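Local coordinates for protein putative fimbrium tip subunit Fim1C (Bacteroides ovatus, PDB 4EPS) that is probably a component of the tip of fimbriae, the filamentous cell-surface appendages that mediate adhesion and biofilm formation, at residues S472-N477 and G496-T501; D397-Y400 and D406-C409; S369-Y374 and K381-R386; F410-D415 and Y502-F507. All blocks are in the same frame, centred on the assembly; numbering follows the deposited sequence.

Contact 1 of 4, residues S472-N477 and G496-T501; sequences STERNN and GVKTNT. With SO4 (sulfate ion), chain G.
The three-stranded antiparallel sheet of strands 469-474, 479-485 and 490-497 is bridged here where its two outermost strands end: K498, just past strand 490-497, reaches E474 and the chain beyond it. K498 is the second residue of a type I beta turn, V497 to N500, closed by N500 N on V497 O. Its chain leaves with CG beside the backbone N (chi1 -74°) and then runs fully extended, which brings the ammonium to three oxygens of the other segment. NZ forms a salt bridge with E474 OE2 at 2.8 Å, on the anti lone pair of that oxygen, and donates to N477 O at 3.0 Å from well above the carbonyl plane; a weak bond of 3.3 Å goes to N476 O. A lysine suits the place because its long aliphatic shaft can span the distance to the other segment and its terminal nitrogen can feed several acceptors at once. With an alanine here, the buried carboxylate of E474 would probably lose its cationic mate and the N477 carbonyl a donor. R475 turns aside, gripping a sulfate probably from the crystallisation liquor at the edge of its guanidinium: NE meets O4 at 2.7 Å in a nearly straight bond (171°) and NH2 meets O3 at 2.8 Å. The carboxylate of E474 also accepts from the backbone nitrogens of I354 and H355 at the start of helix 354-359, while strand 479-485 lies between the two edge strands and touches K498 through M480.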
# COMPACT_ATOMS: atom_id res chain seq x y z
N SER A 472 8.73 34.23 -5.20
CA SER A 472 7.97 34.96 -6.21
C SER A 472 6.99 35.94 -5.52
O SER A 472 6.16 36.56 -6.20
CB SER A 472 7.20 34.00 -7.11
OG SER A 472 6.40 33.12 -6.32
N THR A 473 7.09 36.09 -4.18
CA THR A 473 6.22 36.98 -3.39
C THR A 473 6.86 38.38 -3.35
O THR A 473 7.99 38.55 -2.89
CB THR A 473 6.01 36.37 -1.98
OG1 THR A 473 5.54 35.02 -2.15
CG2 THR A 473 5.01 37.19 -1.14
N GLU A 474 6.12 39.39 -3.83
CA GLU A 474 6.64 40.74 -3.93
C GLU A 474 6.46 41.53 -2.64
O GLU A 474 5.41 41.43 -1.99
CB GLU A 474 5.94 41.47 -5.09
CG GLU A 474 6.59 42.80 -5.44
CD GLU A 474 5.89 43.56 -6.54
OE1 GLU A 474 4.67 43.80 -6.41
OE2 GLU A 474 6.58 43.99 -7.51
N ARG A 475 7.49 42.33 -2.26
CA ARG A 475 7.41 43.22 -1.10
C ARG A 475 6.93 44.59 -1.57
O ARG A 475 6.01 45.15 -0.98
CB ARG A 475 8.75 43.32 -0.35
CG ARG A 475 8.84 44.48 0.69
CD ARG A 475 7.75 44.43 1.77
NE ARG A 475 7.88 45.53 2.73
CZ ARG A 475 7.36 46.74 2.56
NH1 ARG A 475 6.66 47.02 1.47
NH2 ARG A 475 7.56 47.69 3.47
N ASN A 476 7.59 45.16 -2.60
CA ASN A 476 7.26 46.49 -3.16
C ASN A 476 7.89 46.56 -4.56
O ASN A 476 8.34 45.53 -5.09
CB ASN A 476 7.73 47.66 -2.22
CG ASN A 476 9.21 47.75 -1.92
OD1 ASN A 476 10.06 47.17 -2.61
ND2 ASN A 476 9.57 48.50 -0.89
N ASN A 477 7.95 47.75 -5.17
CA ASN A 477 8.49 47.91 -6.53
C ASN A 477 9.98 47.54 -6.62
O ASN A 477 10.43 47.12 -7.68
CB ASN A 477 8.26 49.35 -7.02
CG ASN A 477 8.93 50.42 -6.18
OD1 ASN A 477 8.97 50.36 -4.96
ND2 ASN A 477 9.48 51.43 -6.84
N GLY A 496 14.71 41.54 -0.01
CA GLY A 496 15.16 41.00 -1.28
C GLY A 496 15.17 41.97 -2.45
O GLY A 496 14.40 41.79 -3.39
N VAL A 497 16.10 42.96 -2.44
CA VAL A 497 16.24 43.95 -3.53
C VAL A 497 16.35 43.16 -4.83
O VAL A 497 17.18 42.27 -4.91
CB VAL A 497 17.45 44.90 -3.32
CG1 VAL A 497 17.52 45.96 -4.43
CG2 VAL A 497 17.39 45.56 -1.93
N LYS A 498 15.45 43.42 -5.80
CA LYS A 498 15.28 42.66 -7.05
C LYS A 498 16.58 42.54 -7.87
O LYS A 498 16.75 41.56 -8.60
CB LYS A 498 14.18 43.30 -7.90
CG LYS A 498 12.79 43.03 -7.34
CD LYS A 498 11.73 43.95 -7.96
CE LYS A 498 10.39 43.74 -7.30
NZ LYS A 498 9.28 44.35 -8.08
N THR A 499 17.50 43.51 -7.70
CA THR A 499 18.80 43.61 -8.39
C THR A 499 19.93 42.97 -7.56
O THR A 499 21.07 42.90 -8.04
CB THR A 499 19.10 45.07 -8.73
OG1 THR A 499 19.10 45.80 -7.51
CG2 THR A 499 18.08 45.66 -9.69
N ASN A 500 19.63 42.46 -6.35
CA ASN A 500 20.62 41.73 -5.56
C ASN A 500 20.76 40.31 -6.13
O ASN A 500 20.04 39.95 -7.05
CB ASN A 500 20.25 41.70 -4.07
CG ASN A 500 20.67 42.94 -3.33
OD1 ASN A 500 21.26 43.85 -3.89
ND2 ASN A 500 20.39 42.99 -2.06
N THR A 501 21.69 39.51 -5.60
CA THR A 501 21.92 38.13 -6.04
C THR A 501 21.56 37.18 -4.92
O THR A 501 22.19 37.23 -3.87
CB THR A 501 23.39 37.95 -6.50
OG1 THR A 501 23.63 38.79 -7.62
CG2 THR A 501 23.70 36.50 -6.89
S SO4 G . 9.19 46.03 6.31
O1 SO4 G . 10.54 46.07 6.89
O2 SO4 G . 8.29 45.35 7.25
O3 SO4 G . 8.71 47.37 6.02
O4 SO4 G . 9.20 45.31 5.05

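Contact 2 of 4, residues D397-Y400 and D406-C409; sequences DLYY and DFEC
D406 OD1 is the polar atom nearest the other segment, lying at the edge of the Y400 ring near its plane, 3.6 Å from Y400 OH and 3.7 Å from Y400 CE1. The approach is loose, too long to count as a hydrogen bond, and the carboxylate plane is turned 39° from the ring. Both groups stand toward the solvent side of the contact, where the polar ends of an aspartate and a tyrosine can probably stay in reach of water. The more intimate touch is deeper in, between two buried aromatic residues. F407 CZ, the ring atom farthest from its backbone, meets Y399 CE1 at 3.4 Å. The planes are 34° apart and the centroids 5.5 Å, an oblique meeting that is neither a stack nor an edge-to-face pair. Y399 has its CG anti to the backbone N (chi1 -178°), which swings the ring off helix 389-403 toward the incoming chain; F407 sits in the short link just ahead of helix 408-419 and sends its ring back. The two segments thus pack the last turns of helix 389-403 against the entry to helix 408-419. Further aromatics extend the cluster: W357 of helix 354-359 meets the Y399 ring edge-to-face, and F403 lies obliquely against it, while F407 also rests on S347 and P348. Since no hydrogen bond joins the segments, their cohesion is apolar, resting on the oblique touch of two rings, with the charged carboxylate kept at the margin.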
# COMPACT_ATOMS: atom_id res chain seq x y z
N ASP A 397 3.42 36.16 -15.91
CA ASP A 397 3.27 35.91 -17.36
C ASP A 397 2.35 36.97 -17.96
O ASP A 397 2.66 37.52 -19.02
CB ASP A 397 2.72 34.50 -17.62
CG ASP A 397 3.75 33.39 -17.46
OD1 ASP A 397 4.95 33.71 -17.31
OD2 ASP A 397 3.35 32.21 -17.50
N LEU A 398 1.26 37.32 -17.23
CA LEU A 398 0.33 38.38 -17.65
C LEU A 398 1.06 39.73 -17.70
O LEU A 398 0.85 40.50 -18.64
CB LEU A 398 -0.89 38.46 -16.72
CG LEU A 398 -1.88 37.30 -16.78
CD1 LEU A 398 -2.93 37.45 -15.70
CD2 LEU A 398 -2.56 37.22 -18.13
N TYR A 399 1.97 39.99 -16.72
CA TYR A 399 2.79 41.20 -16.71
C TYR A 399 3.72 41.20 -17.92
O TYR A 399 3.86 42.23 -18.58
CB TYR A 399 3.61 41.29 -15.40
CG TYR A 399 4.45 42.54 -15.30
CD1 TYR A 399 5.75 42.58 -15.82
CD2 TYR A 399 3.98 43.67 -14.65
CE1 TYR A 399 6.54 43.73 -15.71
CE2 TYR A 399 4.76 44.82 -14.52
CZ TYR A 399 6.04 44.84 -15.06
OH TYR A 399 6.81 45.97 -14.95
N TYR A 400 4.36 40.05 -18.21
CA TYR A 400 5.25 39.93 -19.37
C TYR A 400 4.48 40.20 -20.68
O TYR A 400 4.99 40.92 -21.54
CB TYR A 400 5.95 38.56 -19.43
CG TYR A 400 6.86 38.46 -20.63
CD1 TYR A 400 8.14 39.01 -20.61
CD2 TYR A 400 6.42 37.89 -21.82
CE1 TYR A 400 8.97 38.97 -21.72
CE2 TYR A 400 7.24 37.85 -22.95
CZ TYR A 400 8.52 38.38 -22.89
OH TYR A 400 9.32 38.32 -24.00
N ASP A 406 12.31 41.44 -20.11
CA ASP A 406 13.03 40.18 -19.95
C ASP A 406 13.69 40.10 -18.57
O ASP A 406 14.90 40.33 -18.44
CB ASP A 406 14.08 40.01 -21.07
CG ASP A 406 13.48 39.95 -22.47
OD1 ASP A 406 12.55 39.11 -22.69
OD2 ASP A 406 13.94 40.71 -23.35
N PHE A 407 12.89 39.76 -17.55
CA PHE A 407 13.37 39.60 -16.17
C PHE A 407 14.34 38.44 -16.09
O PHE A 407 14.09 37.40 -16.74
CB PHE A 407 12.19 39.34 -15.22
CG PHE A 407 11.21 40.47 -14.93
CD1 PHE A 407 11.45 41.76 -15.40
CD2 PHE A 407 10.10 40.25 -14.13
CE1 PHE A 407 10.56 42.80 -15.10
CE2 PHE A 407 9.21 41.28 -13.84
CZ PHE A 407 9.46 42.56 -14.31
N GLU A 408 15.40 38.57 -15.28
CA GLU A 408 16.39 37.50 -15.11
C GLU A 408 15.74 36.20 -14.59
O GLU A 408 16.17 35.12 -15.00
CB GLU A 408 17.53 37.93 -14.18
CG GLU A 408 18.38 39.07 -14.75
CD GLU A 408 17.97 40.49 -14.39
OE1 GLU A 408 16.76 40.81 -14.40
OE2 GLU A 408 18.88 41.31 -14.14
N CYS A 409 14.69 36.29 -13.74
CA CYS A 409 14.02 35.07 -13.21
C CYS A 409 13.46 34.17 -14.33
O CYS A 409 13.48 32.95 -14.18
CB CYS A 409 12.93 35.44 -12.21
SG CYS A 409 11.57 36.40 -12.91

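Contact 3 of 4, residues S369-Y374 and K381-R386; sequences SVTGYY and KNKPLR. With SO4 (sulfate ion), chain H.
Two flat backbone carbonyl groups meet K383 NZ in different ways: that of S369 takes it from above its plane, 43° out of it, with O and NZ 2.9 Å apart, whereas the carbonyl of T371 points almost straight at the same nitrogen, its O 2.7 Å away (C=O...N angle 161°). Within the first segment, Y373 CD2 stands over the centre of one face of the Y374 ring at 3.5 Å, and Y374 CD1 lies at the edge of the Y373 ring. In the second segment, the guanidinium of R386 presents its edge to a sulfate, probably from the crystallisation liquor, with NH1 to O4 and NH2 to O3 both at 2.8 Å. The loop between helices 354-359 and 389-403 folds back on itself here, its chain shaped by two ST turns: S369 OG accepts from T371 N, and T371 OG1 from Y373 N. Within these turns both carbonyls point toward K383, whose chain, bent at chi2 and chi4, curls its buried ammonium into them; D375 adds a salt bridge, so the charge is matched as well as its N-H groups. G372 suits its tight position, since a CB here would probably sit tightly against P384 CG; as it is, G372 O rests 3.6 Å from P384 CD and 3.5 Å from K383 CB. S369 OG is also bonded to H355 of helix 354-359, and R386 NE pairs with E378.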
# COMPACT_ATOMS: atom_id res chain seq x y z
N SER A 369 -3.03 38.68 -6.08
CA SER A 369 -1.86 39.52 -6.28
C SER A 369 -0.58 38.80 -5.80
O SER A 369 -0.64 37.98 -4.88
CB SER A 369 -2.01 40.85 -5.54
OG SER A 369 -0.78 41.55 -5.64
N VAL A 370 0.56 39.10 -6.46
CA VAL A 370 1.87 38.54 -6.08
C VAL A 370 2.37 39.19 -4.77
O VAL A 370 3.31 38.69 -4.16
CB VAL A 370 2.93 38.70 -7.21
CG1 VAL A 370 2.52 37.94 -8.48
CG2 VAL A 370 3.20 40.18 -7.52
N THR A 371 1.78 40.32 -4.32
CA THR A 371 2.29 40.96 -3.11
C THR A 371 2.13 40.10 -1.85
O THR A 371 1.14 39.39 -1.69
CB THR A 371 1.63 42.35 -2.89
OG1 THR A 371 2.44 43.11 -2.00
CG2 THR A 371 0.17 42.28 -2.40
N GLY A 372 3.12 40.16 -0.98
CA GLY A 372 2.98 39.55 0.33
C GLY A 372 2.55 40.62 1.32
O GLY A 372 2.06 40.32 2.41
N TYR A 373 2.72 41.90 0.93
CA TYR A 373 2.60 43.01 1.88
C TYR A 373 1.34 43.88 1.77
O TYR A 373 0.87 44.36 2.82
CB TYR A 373 3.84 43.91 1.74
CG TYR A 373 4.10 44.82 2.93
CD1 TYR A 373 4.87 44.40 4.01
CD2 TYR A 373 3.58 46.11 2.97
CE1 TYR A 373 5.12 45.24 5.09
CE2 TYR A 373 3.80 46.95 4.06
CZ TYR A 373 4.57 46.51 5.12
OH TYR A 373 4.79 47.36 6.18
N TYR A 374 0.84 44.15 0.56
CA TYR A 374 -0.29 45.06 0.36
C TYR A 374 -1.55 44.34 -0.07
O TYR A 374 -2.38 44.95 -0.75
CB TYR A 374 0.08 46.11 -0.71
CG TYR A 374 1.30 46.92 -0.35
CD1 TYR A 374 1.21 47.99 0.54
CD2 TYR A 374 2.54 46.65 -0.93
CE1 TYR A 374 2.34 48.74 0.88
CE2 TYR A 374 3.67 47.40 -0.60
CZ TYR A 374 3.56 48.45 0.29
OH TYR A 374 4.66 49.21 0.61
N LYS A 381 1.25 39.40 7.71
CA LYS A 381 1.74 38.29 8.53
C LYS A 381 1.25 36.95 7.92
O LYS A 381 1.99 35.98 7.90
CB LYS A 381 1.25 38.42 9.99
CG LYS A 381 1.79 39.65 10.71
CD LYS A 381 1.21 39.82 12.12
CE LYS A 381 0.13 40.88 12.18
NZ LYS A 381 -0.04 41.42 13.56
N ASN A 382 0.04 36.93 7.37
CA ASN A 382 -0.58 35.73 6.78
C ASN A 382 -0.28 35.53 5.29
O ASN A 382 0.01 34.40 4.87
CB ASN A 382 -2.10 35.79 6.96
CG ASN A 382 -2.49 35.65 8.41
OD1 ASN A 382 -2.01 34.77 9.13
ND2 ASN A 382 -3.33 36.55 8.87
N LYS A 383 -0.39 36.58 4.48
CA LYS A 383 -0.19 36.47 3.02
C LYS A 383 1.18 35.83 2.65
O LYS A 383 1.17 34.91 1.83
CB LYS A 383 -0.39 37.84 2.32
CG LYS A 383 -0.27 37.76 0.79
CD LYS A 383 -1.45 37.07 0.10
CE LYS A 383 -1.26 36.94 -1.41
NZ LYS A 383 -1.26 38.25 -2.11
N PRO A 384 2.34 36.18 3.27
CA PRO A 384 3.62 35.52 2.88
C PRO A 384 3.73 34.06 3.29
O PRO A 384 4.70 33.41 2.89
CB PRO A 384 4.68 36.34 3.61
CG PRO A 384 4.01 37.66 3.93
CD PRO A 384 2.60 37.27 4.23
N LEU A 385 2.77 33.53 4.05
CA LEU A 385 2.83 32.11 4.45
C LEU A 385 1.98 31.19 3.54
O LEU A 385 2.07 29.97 3.66
CB LEU A 385 2.40 31.95 5.91
CG LEU A 385 3.33 32.62 6.98
CD1 LEU A 385 2.82 32.38 8.40
CD2 LEU A 385 4.77 32.13 6.85
N ARG A 386 1.21 31.76 2.61
CA ARG A 386 0.35 30.96 1.71
C ARG A 386 1.10 30.36 0.52
O ARG A 386 2.00 31.00 -0.03
CB ARG A 386 -0.82 31.81 1.17
CG ARG A 386 -1.61 32.60 2.22
CD ARG A 386 -2.21 31.69 3.28
NE ARG A 386 -3.09 32.42 4.19
CZ ARG A 386 -3.51 31.95 5.35
NH1 ARG A 386 -3.08 30.77 5.80
NH2 ARG A 386 -4.34 32.67 6.10
S SO4 H . -5.09 30.84 9.14
O1 SO4 H . -4.22 31.18 10.28
O2 SO4 H . -6.25 30.06 9.59
O3 SO4 H . -5.54 32.08 8.51
O4 SO4 H . -4.31 30.03 8.19

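Contact 4 of 4, residues F410-D415 and Y502-F507; sequences FQYQDD and YTYRFF
This is aromatic packing of a helix on a sheet: Y412 and Q413 of helix 408-419 lie against Y504 and F506 of strand 502-509. The Y412 and Y504 rings are nearly parallel, planes 24° apart and centroids 4.7 Å, but slid so far that they barely overlap, and the closest atoms are Y412 CD2 and Y504 CE2 at 3.4 Å. Y412 CG lies anti to the carbonyl carbon (chi1 -68°), which lays the ring alongside Y504. What covers the centre of the Y504 face is instead Y412 CB, in a CH-pi contact 4.1 Å from the centroid and 6° off the ring normal. Spaced two apart on the strand, Y504 and F506 both face the helix. Strand 502-509 lies between strands 334-338 and 342-344 in a six-stranded antiparallel sheet, and broad flat rings suit it because they fill the distance to the helix backbone. F506 reaches that backbone directly, its CZ 3.4 Å from Q413 N. The buried Y504 hydroxyl is hydrogen-bonded to K345 O, and W470 adds another ring beside Y504. A valine in place of Y504 would probably strip the Y412 CB of its aromatic cover and leave the K345 carbonyl without this partner. Y340 packs on Y412.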
# COMPACT_ATOMS: atom_id res chain seq x y z
N PHE A 410 13.03 34.76 -15.47
CA PHE A 410 12.54 33.98 -16.62
C PHE A 410 13.66 33.19 -17.29
O PHE A 410 13.38 32.11 -17.84
CB PHE A 410 11.89 34.89 -17.68
CG PHE A 410 10.68 35.68 -17.23
CD1 PHE A 410 9.66 35.06 -16.52
CD2 PHE A 410 10.52 37.01 -17.61
CE1 PHE A 410 8.53 35.78 -16.13
CE2 PHE A 410 9.38 37.72 -17.23
CZ PHE A 410 8.39 37.11 -16.50
N GLN A 411 14.91 33.73 -17.28
CA GLN A 411 16.06 33.05 -17.89
C GLN A 411 16.46 31.85 -17.05
O GLN A 411 16.76 30.79 -17.62
CB GLN A 411 17.26 34.00 -18.09
CG GLN A 411 18.44 33.38 -18.86
CD GLN A 411 18.05 32.70 -20.17
OE1 GLN A 411 17.70 33.36 -21.16
NE2 GLN A 411 18.07 31.37 -20.18
N TYR A 412 16.44 31.98 -15.70
CA TYR A 412 16.76 30.87 -14.81
C TYR A 412 15.69 29.80 -14.92
O TYR A 412 16.05 28.61 -14.90
CB TYR A 412 16.98 31.34 -13.34
CG TYR A 412 18.23 32.19 -13.21
CD1 TYR A 412 19.49 31.61 -13.27
CD2 TYR A 412 18.15 33.58 -13.19
CE1 TYR A 412 20.65 32.39 -13.23
CE2 TYR A 412 19.30 34.36 -13.17
CZ TYR A 412 20.55 33.77 -13.19
OH TYR A 412 21.68 34.54 -13.19
N GLN A 413 14.40 30.20 -15.07
CA GLN A 413 13.28 29.26 -15.23
C GLN A 413 13.50 28.45 -16.53
O GLN A 413 13.34 27.22 -16.54
CB GLN A 413 11.95 30.04 -15.27
CG GLN A 413 10.69 29.19 -15.30
CD GLN A 413 9.42 30.01 -15.45
OE1 GLN A 413 9.36 30.98 -16.23
NE2 GLN A 413 8.38 29.67 -14.69
N ASP A 414 13.86 29.15 -17.62
CA ASP A 414 14.12 28.52 -18.93
C ASP A 414 15.25 27.51 -18.82
O ASP A 414 15.15 26.41 -19.37
CB ASP A 414 14.46 29.59 -19.99
CG ASP A 414 13.28 30.41 -20.48
OD1 ASP A 414 12.12 29.98 -20.26
OD2 ASP A 414 13.52 31.50 -21.08
N ASP A 415 16.34 27.90 -18.12
CA ASP A 415 17.52 27.06 -17.90
C ASP A 415 17.18 25.81 -17.10
O ASP A 415 17.69 24.74 -17.41
CB ASP A 415 18.62 27.83 -17.17
CG ASP A 415 19.35 28.86 -18.01
OD1 ASP A 415 19.08 28.94 -19.23
OD2 ASP A 415 20.17 29.62 -17.43
N TYR A 502 20.57 36.30 -5.16
CA TYR A 502 20.19 35.28 -4.18
C TYR A 502 20.06 33.92 -4.91
O TYR A 502 20.27 33.84 -6.12
CB TYR A 502 18.90 35.64 -3.41
CG TYR A 502 18.95 36.99 -2.71
CD1 TYR A 502 19.77 37.19 -1.59
CD2 TYR A 502 18.22 38.07 -3.18
CE1 TYR A 502 19.79 38.42 -0.92
CE2 TYR A 502 18.25 39.31 -2.54
CZ TYR A 502 19.05 39.49 -1.43
OH TYR A 502 19.08 40.73 -0.83
N THR A 503 19.69 32.88 -4.16
CA THR A 503 19.65 31.51 -4.69
C THR A 503 18.28 31.15 -5.20
O THR A 503 17.26 31.40 -4.54
CB THR A 503 20.10 30.51 -3.61
OG1 THR A 503 21.41 30.88 -3.21
CG2 THR A 503 20.13 29.07 -4.12
N TYR A 504 18.27 30.50 -6.36
CA TYR A 504 17.06 29.93 -6.94
C TYR A 504 16.92 28.44 -6.67
O TYR A 504 17.86 27.67 -6.86
CB TYR A 504 17.10 30.08 -8.47
CG TYR A 504 16.77 31.46 -8.97
CD1 TYR A 504 15.45 31.85 -9.17
CD2 TYR A 504 17.78 32.36 -9.32
CE1 TYR A 504 15.13 33.11 -9.67
CE2 TYR A 504 17.47 33.63 -9.82
CZ TYR A 504 16.15 33.99 -10.00
OH TYR A 504 15.83 35.22 -10.50
N ARG A 505 15.71 28.04 -6.32
CA ARG A 505 15.20 26.66 -6.34
C ARG A 505 13.83 26.75 -7.01
O ARG A 505 13.09 27.69 -6.71
CB ARG A 505 15.09 26.04 -4.94
CG ARG A 505 16.42 25.58 -4.35
CD ARG A 505 16.84 24.22 -4.91
NE ARG A 505 18.17 23.86 -4.41
CZ ARG A 505 18.76 22.69 -4.61
NH1 ARG A 505 18.15 21.74 -5.31
NH2 ARG A 505 19.98 22.48 -4.15
N PHE A 506 13.54 25.89 -7.97
CA PHE A 506 12.23 25.92 -8.62
C PHE A 506 11.37 24.82 -8.06
O PHE A 506 11.87 23.80 -7.57
CB PHE A 506 12.37 25.78 -10.15
CG PHE A 506 12.90 27.07 -10.74
CD1 PHE A 506 14.27 27.31 -10.82
CD2 PHE A 506 12.03 28.04 -11.21
CE1 PHE A 506 14.76 28.53 -11.32
CE2 PHE A 506 12.52 29.26 -11.72
CZ PHE A 506 13.88 29.51 -11.74
N PHE A 507 10.07 25.03 -8.12
CA PHE A 507 9.06 24.08 -7.73
C PHE A 507 8.15 23.72 -8.90
O PHE A 507 7.98 24.53 -9.81
CB PHE A 507 8.15 24.70 -6.66
CG PHE A 507 8.58 24.56 -5.21
CD1 PHE A 507 9.91 24.76 -4.84
CD2 PHE A 507 7.63 24.39 -4.21
CE1 PHE A 507 10.29 24.73 -3.49
CE2 PHE A 507 8.00 24.35 -2.86
CZ PHE A 507 9.33 24.54 -2.51

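In the fold
From the N terminus, contact 3 comes first, closing a short loop ahead of helix 389-403. Contact 2 then closes the tight link from that helix to helix 408-419. Contact 4 starts on helix 408-419 and spans the longest stretch, to strand 502-509; contact 1 falls wholly within that span and closes the loop holding strands 479-485 and 490-497. None of the four cross. Contacts 1 and 3 touch through backbone hydrogen bonds between 472-477 and 369-374, contact 1 leads directly along the chain into the second segment of contact 4, and contacts 2 and 4 share helix 408-419. Together they tie the loops and helices of this region to the three-stranded sheet and the six-stranded sheet of strand 502-509.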